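Local coordinates for CrtC domain-containing protein (Fusarium vanettenii 77-13-4, PDB 7A0Q) that probably hydrates the isoflavonoid phytoalexin kievitone as a secreted fungal kievitone hydratase, built from a CrtC-type lipocalin domain and a second lipocalin-like domain, at residues F166-E175 / S234-R243; T278-W287 / V339-D347. All coordinates share one frame; numbering follows the deposited sequence.

Interaction 1 joins the N-terminal CrtC lipocalin domain to the C-terminal lipocalin-like domain, whereas interaction 2 lies within the C-terminal barrel, so the two exemplify packing between domains and inside one. Interaction 1 is mixed, with buried aromatic rings and a buried glutamate at one end and exposed charged side chains over a hairpin turn at the other. Interaction 2 spans the bore of the barrel and is mostly buried and apolar, with a partly exposed indole at its outer end. Both use strands of that same barrel, 232-240 in interaction 1 and 282-291 with 331-343 in interaction 2, and both touch the same N-acetylglucosamine.

Interaction 1. Residues F166-E175 / S234-R243; sequences FQFGEGLTWE and SAWIFSDPFR. With NAG (2-acetamido-2-deoxy-beta-D-glucopyranose), chain C.
Phe166 and Phe168, two residues apart on the first arm of a hairpin, meet Trp236 and Phe238 of strand 234-240 in an aromatic cluster. Phe168 turns its edge to two faces at once in T-shaped pairs: its plane stands at 88° to the Phe238 ring, and its centroid lies 5.2 Å from that of the Trp236 six-membered ring. With CG anti to the backbone N (chi1 -175°), its ring reaches back to strand 234-240 although its CB points away. Phe166 brings CZ over the face of the Trp236 indole, while Thr173 CG2 covers the centre of one face of the Phe166 ring.

The one direct hydrogen bond between the segments is at Glu175. Trp236 NE1 donates to Glu175 OE1 at 2.8 Å, bent to 143° and using the syn lone pair of the oxygen. Two waters add bridges. Water 2 donates to Ser234 OG and more weakly to Glu175 OE2; Ser234 OG is also bonded to Asn160. At the other end, water 1 ties Gln167 NE2, Gly169 O and Asp240 OD2 together.

Stacking and CH-pi contacts take over at the outer end. The Gln167 amide lies nearly parallel on the Arg243 guanidinium, with Gln167 CD 3.4 Å from Arg243 NH2. Glu170 CB makes a CH-pi contact, 3.7 Å above the centre of the Phe242 ring, whose opposite face carries Pro241 CG. Asp240 OD1 accepts from Phe242 N at 2.9 Å. Arg243 N also donates to Asp240 OD1, at 3.0 Å, and the pair fixes the bend that presents both side chains.

The type II' turn from Phe168 to Gly171, characteristic of a beta hairpin, thus packs against a strand and Asx turn of the C-terminal eight-stranded barrel, forming part of the interface between two lipocalin-like domains.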
# COMPACT_ATOMS: atom_id res chain seq x y z
N PHE A 166 3.78 -12.01 10.63
CA PHE A 166 2.53 -12.51 11.23
C PHE A 166 2.00 -13.65 10.36
O PHE A 166 2.48 -13.90 9.25
CB PHE A 166 1.50 -11.38 11.41
CG PHE A 166 1.01 -10.74 10.13
CD1 PHE A 166 1.69 -9.65 9.58
CD2 PHE A 166 -0.16 -11.18 9.50
CE1 PHE A 166 1.24 -9.04 8.42
CE2 PHE A 166 -0.61 -10.57 8.35
CZ PHE A 166 0.09 -9.49 7.79
N GLN A 167 1.01 -14.37 10.90
CA GLN A 167 0.42 -15.51 10.19
C GLN A 167 -0.51 -15.03 9.08
O GLN A 167 -1.40 -14.20 9.31
CB GLN A 167 -0.33 -16.40 11.17
CG GLN A 167 -0.78 -17.73 10.57
CD GLN A 167 0.30 -18.79 10.65
OE1 GLN A 167 1.44 -18.49 11.03
NE2 GLN A 167 -0.05 -20.03 10.32
N PHE A 168 -0.32 -15.56 7.86
CA PHE A 168 -1.00 -15.05 6.66
C PHE A 168 -1.28 -16.24 5.76
O PHE A 168 -0.39 -16.72 5.06
CB PHE A 168 -0.13 -14.01 5.96
CG PHE A 168 -0.79 -13.33 4.78
CD1 PHE A 168 -1.81 -12.42 4.97
CD2 PHE A 168 -0.35 -13.58 3.48
CE1 PHE A 168 -2.40 -11.77 3.90
CE2 PHE A 168 -0.93 -12.92 2.40
CZ PHE A 168 -1.96 -12.02 2.61
N GLY A 169 -2.53 -16.70 5.76
CA GLY A 169 -2.85 -17.94 5.09
C GLY A 169 -2.37 -19.12 5.91
O GLY A 169 -2.39 -19.08 7.14
N GLU A 170 -1.90 -20.16 5.23
CA GLU A 170 -1.46 -21.36 5.94
C GLU A 170 -0.11 -21.20 6.63
O GLU A 170 0.23 -22.03 7.47
CB GLU A 170 -1.42 -22.55 4.98
CG GLU A 170 -1.58 -23.88 5.68
CD GLU A 170 -1.48 -25.07 4.74
OE1 GLU A 170 -0.95 -24.92 3.62
OE2 GLU A 170 -1.93 -26.17 5.13
N GLY A 171 0.63 -20.14 6.32
CA GLY A 171 1.95 -19.95 6.89
C GLY A 171 2.23 -18.50 7.24
O GLY A 171 1.33 -17.77 7.67
N LEU A 172 3.48 -18.07 7.06
CA LEU A 172 3.94 -16.78 7.53
C LEU A 172 4.03 -15.76 6.40
O LEU A 172 4.27 -16.10 5.23
CB LEU A 172 5.32 -16.93 8.19
CG LEU A 172 5.31 -17.92 9.35
CD1 LEU A 172 6.73 -18.34 9.70
CD2 LEU A 172 4.61 -17.29 10.54
N THR A 173 3.81 -14.49 6.75
CA THR A 173 4.22 -13.39 5.89
C THR A 173 5.17 -12.49 6.66
O THR A 173 5.19 -12.46 7.90
CB THR A 173 3.03 -12.58 5.36
OG1 THR A 173 3.46 -11.76 4.26
CG2 THR A 173 2.45 -11.67 6.44
N TRP A 174 5.99 -11.77 5.90
CA TRP A 174 6.88 -10.75 6.43
C TRP A 174 6.53 -9.47 5.70
O TRP A 174 6.43 -9.47 4.48
CB TRP A 174 8.36 -11.11 6.19
CG TRP A 174 8.80 -12.29 6.99
CD1 TRP A 174 9.41 -12.27 8.21
CD2 TRP A 174 8.65 -13.67 6.64
NE1 TRP A 174 9.65 -13.56 8.64
CE2 TRP A 174 9.19 -14.43 7.69
CE3 TRP A 174 8.10 -14.33 5.53
CZ2 TRP A 174 9.20 -15.83 7.68
CZ3 TRP A 174 8.11 -15.72 5.52
CH2 TRP A 174 8.66 -16.45 6.58
N GLU A 175 6.31 -8.39 6.45
CA GLU A 175 5.83 -7.16 5.82
C GLU A 175 6.29 -5.94 6.61
O GLU A 175 6.14 -5.89 7.83
CB GLU A 175 4.29 -7.16 5.72
CG GLU A 175 3.72 -5.90 5.03
CD GLU A 175 2.25 -5.65 5.36
OE1 GLU A 175 1.69 -6.30 6.27
OE2 GLU A 175 1.64 -4.77 4.71
N SER A 234 -1.50 0.19 9.68
CA SER A 234 -1.52 -0.87 8.67
C SER A 234 -2.40 -1.98 9.22
O SER A 234 -2.01 -2.66 10.17
CB SER A 234 -0.10 -1.36 8.38
OG SER A 234 -0.06 -2.47 7.51
N ALA A 235 -3.60 -2.15 8.65
CA ALA A 235 -4.62 -2.99 9.26
C ALA A 235 -5.07 -4.08 8.30
O ALA A 235 -5.38 -3.79 7.14
CB ALA A 235 -5.84 -2.15 9.69
N TRP A 236 -5.16 -5.31 8.80
CA TRP A 236 -5.52 -6.47 7.98
C TRP A 236 -6.79 -7.12 8.51
O TRP A 236 -6.93 -7.35 9.72
CB TRP A 236 -4.42 -7.53 7.99
CG TRP A 236 -3.18 -7.19 7.19
CD1 TRP A 236 -2.06 -6.58 7.65
CD2 TRP A 236 -2.95 -7.51 5.82
NE1 TRP A 236 -1.12 -6.47 6.63
CE2 TRP A 236 -1.65 -7.04 5.50
CE3 TRP A 236 -3.71 -8.14 4.83
CZ2 TRP A 236 -1.10 -7.20 4.22
CZ3 TRP A 236 -3.16 -8.30 3.57
CH2 TRP A 236 -1.87 -7.82 3.27
N ILE A 237 -7.68 -7.51 7.60
CA ILE A 237 -8.88 -8.28 7.94
C ILE A 237 -9.01 -9.42 6.93
O ILE A 237 -9.05 -9.18 5.72
CB ILE A 237 -10.15 -7.41 7.93
CG1 ILE A 237 -9.97 -6.16 8.79
CG2 ILE A 237 -11.35 -8.23 8.43
CD1 ILE A 237 -9.53 -4.95 7.97
N PHE A 238 -9.09 -10.65 7.43
CA PHE A 238 -9.31 -11.82 6.57
C PHE A 238 -9.57 -13.03 7.45
O PHE A 238 -9.24 -13.03 8.64
CB PHE A 238 -8.13 -12.10 5.62
CG PHE A 238 -6.80 -12.25 6.32
CD1 PHE A 238 -6.42 -13.48 6.85
CD2 PHE A 238 -5.92 -11.17 6.44
CE1 PHE A 238 -5.20 -13.65 7.49
CE2 PHE A 238 -4.69 -11.33 7.09
CZ PHE A 238 -4.33 -12.56 7.61
N SER A 239 -10.14 -14.07 6.85
CA SER A 239 -10.40 -15.30 7.58
C SER A 239 -9.21 -16.25 7.49
O SER A 239 -8.55 -16.33 6.45
CB SER A 239 -11.64 -15.99 7.03
OG SER A 239 -12.78 -15.16 7.15
N ASP A 240 -8.97 -16.98 8.57
CA ASP A 240 -7.97 -18.04 8.60
C ASP A 240 -8.71 -19.37 8.66
O ASP A 240 -9.11 -19.80 9.75
CB ASP A 240 -7.04 -17.88 9.80
CG ASP A 240 -5.97 -18.95 9.86
OD1 ASP A 240 -6.07 -19.96 9.13
OD2 ASP A 240 -5.01 -18.79 10.64
N PRO A 241 -8.91 -20.06 7.53
CA PRO A 241 -9.62 -21.35 7.56
C PRO A 241 -8.75 -22.51 8.01
O PRO A 241 -9.27 -23.62 8.20
CB PRO A 241 -10.06 -21.53 6.11
CG PRO A 241 -8.96 -20.87 5.33
CD PRO A 241 -8.52 -19.68 6.16
N PHE A 242 -7.45 -22.29 8.18
CA PHE A 242 -6.57 -23.36 8.64
C PHE A 242 -6.62 -23.47 10.16
O PHE A 242 -6.76 -24.57 10.70
CB PHE A 242 -5.15 -23.09 8.13
CG PHE A 242 -5.10 -22.78 6.65
CD1 PHE A 242 -5.11 -23.81 5.71
CD2 PHE A 242 -5.10 -21.47 6.20
CE1 PHE A 242 -5.08 -23.53 4.34
CE2 PHE A 242 -5.08 -21.19 4.84
CZ PHE A 242 -5.07 -22.22 3.91
N ARG A 243 -6.53 -22.33 10.85
CA ARG A 243 -6.74 -22.29 12.29
C ARG A 243 -8.20 -22.13 12.68
O ARG A 243 -8.52 -22.26 13.86
CB ARG A 243 -5.95 -21.13 12.90
CG ARG A 243 -4.48 -21.30 12.84
CD ARG A 243 -3.86 -20.02 13.39
NE ARG A 243 -2.42 -20.15 13.52
CZ ARG A 243 -1.63 -19.14 13.88
NH1 ARG A 243 -2.15 -17.95 14.16
NH2 ARG A 243 -0.32 -19.34 13.97
C1 NAG C . -14.03 -11.81 1.88
C2 NAG C . -14.50 -10.59 2.65
C3 NAG C . -15.88 -10.86 3.26
C4 NAG C . -16.87 -11.38 2.23
C5 NAG C . -16.29 -12.52 1.41
C6 NAG C . -17.14 -12.86 0.22
C7 NAG C . -12.90 -9.08 3.75
C8 NAG C . -12.03 -8.88 4.95
N2 NAG C . -13.56 -10.24 3.70
O3 NAG C . -16.36 -9.64 3.83
O4 NAG C . -18.00 -11.91 2.93
O5 NAG C . -15.00 -12.16 0.89
O6 NAG C . -17.31 -11.73 -0.62
O7 NAG C . -12.99 -8.24 2.86
O HOH W 1 -2.86 -20.38 9.58
O HOH W 2 2.51 -2.01 6.38

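Interaction 2. Residues T278-W287 / V339-D347; sequences TGRVTYPLDW and VEIVYSTWD. With NAG (2-acetamido-2-deoxy-beta-D-glucopyranose), chain C; IMD (imidazole), chain F.
Ile341 fits between Tyr283 and Trp287, showing how an aliphatic knob can fill the space between two rings. Its CG2 branch meets the rim of the Tyr283 ring near its plane, 3.8 Å from CD1, while its CD1 methyl sits at the edge of the Trp287 indole, 3.8 Å from CZ2. With CG1 anti to the carbonyl carbon (chi1 -51°) and the chain extended, CD1 reaches in toward Pro284 CD as well. Next along, Val339 comes at Trp287 from the opposite direction: CG2 lies over one face toward the rim, and CG1 rests 3.7 Å from Trp287 CH2.

Toward the other end, Val281 CG2 presses on the phenol of Tyr343, 3.5 Å from CE1. The hydroxyl of Tyr343 shares a 2.7 Å hydrogen bond with O6 of the N-acetylglucosamine, so sugar and valine both bear on this ring. Trp346 packs at the outer end: Arg280 CB stands 3.5 Å above the centre of its five-membered ring, only 7° off the normal, while the bend at chi2 (-79°) carries the arginine chain across the six-membered ring. Thr278 packs near Trp346 CZ2 and CH2. Tyr283 OH also bonds to Glu307.

Strands 282-287 and 339-343 run nearly antiparallel, with axes 9.4 Å apart; they are not neighbours in the eight-stranded barrel, and their side chains meet across its interior. Pro284 O, near Ile341 CD1, is buried with no hydrogen-bond partner in the model. The chemistry implies a junction held by shape and apolar contact: the two segments make no direct hydrogen bond, and their polar link is the single water between Trp346 NE1 and Tyr283 OH.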
# COMPACT_ATOMS: atom_id res chain seq x y z
N THR A 278 -14.74 -7.35 -13.75
CA THR A 278 -14.68 -8.78 -14.03
C THR A 278 -16.03 -9.45 -13.92
O THR A 278 -16.17 -10.59 -14.35
CB THR A 278 -13.72 -9.48 -13.07
OG1 THR A 278 -14.28 -9.46 -11.75
CG2 THR A 278 -12.34 -8.81 -13.06
N GLY A 279 -17.02 -8.77 -13.34
CA GLY A 279 -18.31 -9.36 -13.06
C GLY A 279 -18.35 -10.28 -11.87
O GLY A 279 -19.40 -10.88 -11.60
N ARG A 280 -17.24 -10.42 -11.13
CA ARG A 280 -17.13 -11.48 -10.15
C ARG A 280 -17.43 -11.06 -8.72
O ARG A 280 -17.66 -11.93 -7.87
CB ARG A 280 -15.72 -12.09 -10.18
CG ARG A 280 -15.31 -12.60 -11.53
CD ARG A 280 -15.92 -13.96 -11.81
NE ARG A 280 -15.19 -14.66 -12.85
CZ ARG A 280 -15.42 -15.92 -13.22
NH1 ARG A 280 -16.37 -16.61 -12.61
NH2 ARG A 280 -14.70 -16.47 -14.18
N VAL A 281 -17.43 -9.76 -8.42
CA VAL A 281 -17.54 -9.32 -7.03
C VAL A 281 -18.05 -7.89 -7.00
O VAL A 281 -17.82 -7.11 -7.92
CB VAL A 281 -16.18 -9.47 -6.31
CG1 VAL A 281 -15.15 -8.51 -6.87
CG2 VAL A 281 -16.34 -9.28 -4.81
N THR A 282 -18.76 -7.56 -5.92
CA THR A 282 -19.24 -6.22 -5.63
C THR A 282 -18.45 -5.66 -4.46
O THR A 282 -18.49 -6.22 -3.35
CB THR A 282 -20.73 -6.23 -5.27
OG1 THR A 282 -21.45 -6.95 -6.28
CG2 THR A 282 -21.27 -4.82 -5.17
N TYR A 283 -17.74 -4.55 -4.69
CA TYR A 283 -16.96 -3.98 -3.60
C TYR A 283 -17.81 -3.02 -2.77
O TYR A 283 -18.54 -2.20 -3.33
CB TYR A 283 -15.75 -3.21 -4.14
CG TYR A 283 -14.82 -4.01 -5.01
CD1 TYR A 283 -14.03 -5.03 -4.48
CD2 TYR A 283 -14.72 -3.74 -6.37
CE1 TYR A 283 -13.17 -5.76 -5.29
CE2 TYR A 283 -13.87 -4.47 -7.18
CZ TYR A 283 -13.09 -5.47 -6.64
OH TYR A 283 -12.25 -6.18 -7.45
N PRO A 284 -17.71 -3.07 -1.44
CA PRO A 284 -18.26 -1.99 -0.62
C PRO A 284 -17.39 -0.75 -0.76
O PRO A 284 -16.21 -0.82 -1.10
CB PRO A 284 -18.19 -2.55 0.80
CG PRO A 284 -16.99 -3.47 0.75
CD PRO A 284 -16.95 -4.05 -0.64
N LEU A 285 -17.99 0.42 -0.48
CA LEU A 285 -17.29 1.69 -0.65
C LEU A 285 -17.25 2.53 0.62
O LEU A 285 -16.77 3.66 0.59
CB LEU A 285 -17.92 2.51 -1.78
CG LEU A 285 -17.71 1.97 -3.20
CD1 LEU A 285 -18.25 2.97 -4.21
CD2 LEU A 285 -16.23 1.70 -3.48
N ASP A 286 -17.72 2.00 1.75
CA ASP A 286 -17.59 2.65 3.04
C ASP A 286 -17.35 1.58 4.09
O ASP A 286 -17.70 0.42 3.88
CB ASP A 286 -18.83 3.49 3.41
CG ASP A 286 -19.11 4.58 2.39
OD1 ASP A 286 -18.58 5.70 2.56
OD2 ASP A 286 -19.84 4.32 1.42
N TRP A 287 -16.73 1.97 5.20
CA TRP A 287 -16.36 1.02 6.24
C TRP A 287 -16.42 1.70 7.60
O TRP A 287 -16.31 2.92 7.72
CB TRP A 287 -14.93 0.46 6.03
CG TRP A 287 -14.72 -0.22 4.72
CD1 TRP A 287 -14.79 -1.55 4.46
CD2 TRP A 287 -14.41 0.42 3.48
NE1 TRP A 287 -14.56 -1.79 3.13
CE2 TRP A 287 -14.32 -0.59 2.50
CE3 TRP A 287 -14.20 1.74 3.10
CZ2 TRP A 287 -14.04 -0.32 1.16
CZ3 TRP A 287 -13.91 2.02 1.77
CH2 TRP A 287 -13.83 0.99 0.82
N VAL A 339 -7.42 1.88 0.81
CA VAL A 339 -8.01 0.57 1.08
C VAL A 339 -7.64 -0.35 -0.08
O VAL A 339 -7.73 0.04 -1.25
CB VAL A 339 -9.53 0.64 1.28
CG1 VAL A 339 -10.24 1.13 0.03
CG2 VAL A 339 -10.03 -0.74 1.69
N GLU A 340 -7.18 -1.55 0.26
CA GLU A 340 -6.96 -2.61 -0.71
C GLU A 340 -7.97 -3.72 -0.47
O GLU A 340 -8.13 -4.18 0.67
CB GLU A 340 -5.54 -3.15 -0.61
CG GLU A 340 -5.32 -4.41 -1.41
CD GLU A 340 -3.90 -4.88 -1.32
OE1 GLU A 340 -3.07 -4.41 -2.13
OE2 GLU A 340 -3.59 -5.70 -0.44
N ILE A 341 -8.67 -4.14 -1.52
CA ILE A 341 -9.58 -5.27 -1.46
C ILE A 341 -9.12 -6.27 -2.50
O ILE A 341 -9.11 -5.97 -3.70
CB ILE A 341 -11.04 -4.87 -1.71
CG1 ILE A 341 -11.44 -3.70 -0.81
CG2 ILE A 341 -11.94 -6.06 -1.45
CD1 ILE A 341 -12.86 -3.19 -1.07
N VAL A 342 -8.73 -7.46 -2.05
CA VAL A 342 -8.14 -8.47 -2.91
C VAL A 342 -8.86 -9.79 -2.68
O VAL A 342 -9.12 -10.17 -1.54
CB VAL A 342 -6.63 -8.64 -2.65
CG1 VAL A 342 -6.10 -9.91 -3.33
CG2 VAL A 342 -5.86 -7.41 -3.14
N TYR A 343 -9.17 -10.48 -3.78
CA TYR A 343 -9.56 -11.88 -3.79
C TYR A 343 -8.43 -12.67 -4.45
O TYR A 343 -8.07 -12.39 -5.60
CB TYR A 343 -10.87 -12.07 -4.55
CG TYR A 343 -12.06 -11.54 -3.78
CD1 TYR A 343 -12.31 -10.18 -3.70
CD2 TYR A 343 -12.92 -12.41 -3.12
CE1 TYR A 343 -13.39 -9.69 -2.97
CE2 TYR A 343 -13.99 -11.93 -2.39
CZ TYR A 343 -14.23 -10.58 -2.33
OH TYR A 343 -15.31 -10.14 -1.60
N SER A 344 -7.86 -13.63 -3.72
CA SER A 344 -6.91 -14.53 -4.36
C SER A 344 -7.62 -15.61 -5.14
O SER A 344 -7.01 -16.26 -5.99
CB SER A 344 -5.96 -15.14 -3.33
OG SER A 344 -6.65 -16.03 -2.47
N THR A 345 -8.91 -15.82 -4.85
CA THR A 345 -9.79 -16.66 -5.63
C THR A 345 -11.19 -16.10 -5.50
O THR A 345 -11.56 -15.53 -4.47
CB THR A 345 -9.77 -18.12 -5.17
OG1 THR A 345 -10.74 -18.87 -5.91
CG2 THR A 345 -10.11 -18.24 -3.68
N TRP A 346 -11.98 -16.26 -6.56
CA TRP A 346 -13.38 -15.87 -6.50
C TRP A 346 -14.27 -16.99 -5.98
O TRP A 346 -15.48 -16.79 -5.83
CB TRP A 346 -13.83 -15.39 -7.89
CG TRP A 346 -13.27 -14.00 -8.22
CD1 TRP A 346 -13.30 -12.89 -7.41
CD2 TRP A 346 -12.62 -13.60 -9.43
NE1 TRP A 346 -12.70 -11.83 -8.05
CE2 TRP A 346 -12.28 -12.24 -9.28
CE3 TRP A 346 -12.29 -14.26 -10.61
CZ2 TRP A 346 -11.63 -11.52 -10.29
CZ3 TRP A 346 -11.64 -13.54 -11.61
CH2 TRP A 346 -11.31 -12.19 -11.44
N ASP A 347 -13.70 -18.16 -5.68
CA ASP A 347 -14.41 -19.26 -5.02
C ASP A 347 -13.93 -19.35 -3.57
O ASP A 347 -13.18 -20.26 -3.19
CB ASP A 347 -14.18 -20.57 -5.78
CG ASP A 347 -15.03 -21.73 -5.25
OD1 ASP A 347 -15.79 -21.52 -4.28
OD2 ASP A 347 -14.92 -22.84 -5.81
C1 NAG C . -14.03 -11.81 1.88
C2 NAG C . -14.50 -10.59 2.65
C3 NAG C . -15.88 -10.86 3.26
C4 NAG C . -16.87 -11.38 2.23
C5 NAG C . -16.29 -12.52 1.41
C6 NAG C . -17.14 -12.86 0.22
C7 NAG C . -12.90 -9.08 3.75
C8 NAG C . -12.03 -8.88 4.95
N2 NAG C . -13.56 -10.24 3.70
O3 NAG C . -16.36 -9.64 3.83
O4 NAG C . -18.00 -11.91 2.93
O5 NAG C . -15.00 -12.16 0.89
O6 NAG C . -17.31 -11.73 -0.62
O7 NAG C . -12.99 -8.24 2.86
N1 IMD F . -1.28 -4.80 0.42
C2 IMD F . -0.59 -4.76 1.59
N3 IMD F . 0.47 -3.94 1.42
C4 IMD F . 0.45 -3.46 0.16
C5 IMD F . -0.66 -4.00 -0.47
O HOH W 3 -11.72 -9.15 -7.28